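Local coordinates for EDTA monooxygenase (EDTA-degrading bacterium BNC1, PDB 5DQP), which probably uses reduced flavin mononucleotide and molecular oxygen to oxidise the chelating agent EDTA, as a monooxygenase of the bacterial luciferase-like superfamily, at residues Arg368-Trp373 / Pro401-Arg406. Residues are numbered along the deposited sequence; the frame is centred on the assembly and turned at random.
Sequences RLIDWW and PILQSR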
# COMPACT_ATOMS: atom_id res chain seq x y z
N ARG A 368 -4.69 35.56 -6.63
CA ARG A 368 -4.80 35.27 -5.20
C ARG A 368 -3.67 34.37 -4.72
O ARG A 368 -3.06 34.63 -3.67
CB ARG A 368 -6.16 34.65 -4.89
CG ARG A 368 -6.41 34.56 -3.38
CD ARG A 368 -7.65 33.78 -3.03
NE ARG A 368 -8.88 34.34 -3.59
CZ ARG A 368 -9.70 35.15 -2.91
NH1 ARG A 368 -10.81 35.61 -3.49
NH2 ARG A 368 -9.39 35.52 -1.67
N LEU A 369 -3.34 33.31 -5.47
CA LEU A 369 -2.23 32.45 -5.05
C LEU A 369 -0.94 33.25 -4.92
O LEU A 369 -0.22 33.12 -3.92
CB LEU A 369 -2.04 31.30 -6.03
CG LEU A 369 -3.27 30.39 -6.13
CD1 LEU A 369 -3.00 29.12 -6.95
CD2 LEU A 369 -3.80 30.01 -4.76
N ILE A 370 -0.61 34.06 -5.93
CA ILE A 370 0.63 34.81 -5.92
C ILE A 370 0.61 35.83 -4.80
O ILE A 370 1.64 36.12 -4.18
CB ILE A 370 0.87 35.50 -7.28
CG1 ILE A 370 1.07 34.47 -8.40
CG2 ILE A 370 2.04 36.49 -7.17
CD1 ILE A 370 1.25 35.11 -9.81
N ASP A 371 -0.56 36.41 -4.54
CA ASP A 371 -0.67 37.38 -3.45
C ASP A 371 -0.30 36.74 -2.12
O ASP A 371 0.52 37.28 -1.36
CB ASP A 371 -2.08 37.95 -3.40
CG ASP A 371 -2.19 39.10 -2.38
OD1 ASP A 371 -1.25 39.92 -2.33
OD2 ASP A 371 -3.17 39.17 -1.61
N TRP A 372 -0.88 35.58 -1.82
CA TRP A 372 -0.56 34.90 -0.57
C TRP A 372 0.90 34.49 -0.54
O TRP A 372 1.61 34.71 0.46
CB TRP A 372 -1.44 33.67 -0.37
CG TRP A 372 -2.77 33.97 0.27
CD1 TRP A 372 -3.72 34.82 -0.20
CD2 TRP A 372 -3.31 33.37 1.45
NE1 TRP A 372 -4.83 34.79 0.62
CE2 TRP A 372 -4.60 33.91 1.64
CE3 TRP A 372 -2.82 32.43 2.36
CZ2 TRP A 372 -5.41 33.54 2.71
CZ3 TRP A 372 -3.63 32.06 3.43
CH2 TRP A 372 -4.91 32.61 3.60
N TRP A 373 1.37 33.87 -1.63
CA TRP A 373 2.69 33.26 -1.65
C TRP A 373 3.79 34.29 -1.42
O TRP A 373 4.72 34.05 -0.63
CB TRP A 373 2.92 32.53 -2.98
CG TRP A 373 4.37 32.14 -3.21
CD1 TRP A 373 5.04 31.09 -2.66
CD2 TRP A 373 5.29 32.80 -4.07
NE1 TRP A 373 6.34 31.06 -3.11
CE2 TRP A 373 6.52 32.10 -3.98
CE3 TRP A 373 5.21 33.93 -4.90
CZ2 TRP A 373 7.65 32.50 -4.68
CZ3 TRP A 373 6.33 34.31 -5.59
CH2 TRP A 373 7.53 33.59 -5.49
N PRO A 401 -0.27 27.56 -16.21
CA PRO A 401 0.53 28.33 -17.18
C PRO A 401 0.64 29.82 -16.83
O PRO A 401 1.66 30.45 -17.13
CB PRO A 401 -0.21 28.09 -18.49
CG PRO A 401 -0.92 26.78 -18.28
CD PRO A 401 -1.39 26.87 -16.87
N ILE A 402 -0.38 30.39 -16.18
CA ILE A 402 -0.26 31.74 -15.67
C ILE A 402 0.84 31.80 -14.63
O ILE A 402 1.75 32.64 -14.71
CB ILE A 402 -1.61 32.23 -15.10
CG1 ILE A 402 -2.72 32.15 -16.17
CG2 ILE A 402 -1.47 33.66 -14.56
CD1 ILE A 402 -4.09 32.73 -15.73
N LEU A 403 0.81 30.87 -13.66
CA LEU A 403 1.83 30.85 -12.63
C LEU A 403 3.20 30.67 -13.24
O LEU A 403 4.18 31.22 -12.72
CB LEU A 403 1.56 29.74 -11.61
CG LEU A 403 0.25 29.85 -10.79
CD1 LEU A 403 0.07 28.64 -9.90
CD2 LEU A 403 0.17 31.15 -9.97
N GLN A 404 3.31 29.86 -14.30
CA GLN A 404 4.62 29.68 -14.92
C GLN A 404 5.06 30.94 -15.66
O GLN A 404 6.22 31.35 -15.55
CB GLN A 404 4.61 28.46 -15.85
CG GLN A 404 4.62 27.12 -15.12
CD GLN A 404 4.02 26.01 -15.97
OE1 GLN A 404 3.37 26.28 -16.97
NE2 GLN A 404 4.22 24.74 -15.55
N SER A 405 4.16 31.60 -16.39
CA SER A 405 4.52 32.89 -17.01
C SER A 405 4.95 33.89 -15.96
O SER A 405 5.90 34.67 -16.16
CB SER A 405 3.35 33.48 -17.79
OG SER A 405 2.85 32.55 -18.72
N ARG A 406 4.22 33.93 -14.85
CA ARG A 406 4.54 34.85 -13.78
C ARG A 406 5.92 34.59 -13.18
O ARG A 406 6.41 35.44 -12.43
CB ARG A 406 3.46 34.76 -12.71
CG ARG A 406 2.08 35.17 -13.25
CD ARG A 406 1.93 36.67 -13.21
NE ARG A 406 1.09 37.18 -14.28
CZ ARG A 406 -0.08 37.76 -14.10
NH1 ARG A 406 -0.57 37.92 -12.86
NH2 ARG A 406 -0.76 38.19 -15.16
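I370 meets L403 and R406 in a small, wholly apolar contact on the outer side of the barrel, where residues 401-406, in the C-terminal part of helix 390-405 and just beyond, lie against helix 362-374. At the nearest point the backbones are 7.9 Å apart, from I370 CA to L403 CA, and the buried area, 168 Å² over both sides, is small. I370 does most of the touching, through its longer branch. A chi1 of -65° swings CG1 away from the carbonyl carbon, and chi2 of 177° then extends the branch straight to CD1. Along this arm, I370 CG1 rests 3.8 Å from L403 CD2, the two side chains lying alongside but pointing opposite ways. Its end, I370 CD1, reaches R406 CG at 3.5 Å and R406 CB at 3.7 Å, and the arginine runs across the isoleucine at about a right angle. R406 thus packs with its methylene carbons, while its guanidinium turns toward D367, a residue of helix 362-374, in a long and weak ion pair. Deeper in, L369 CD1 and L403 CD1 make a looser contact at 4.3 Å; both leucines are buried, and L369 also touches F267 of strand 262-271, so helix 362-374 faces the barrel strands on this side. One turn earlier on that helix, A366 is touched by both I402 and L403, and I402 also meets P362 and D363, so the interface continues to the helix start. Within 401-406, P401 O takes two bonds from opposite faces of its plane, from S405 N and from S405 OG, the latter at 2.9 Å. Strand 380-383, parallel to strand 262-271, separates the two helices in sequence, and such packing of successive helices outside a parallel barrel is characteristic of the TIM-barrel fold of luciferase-like monooxygenases.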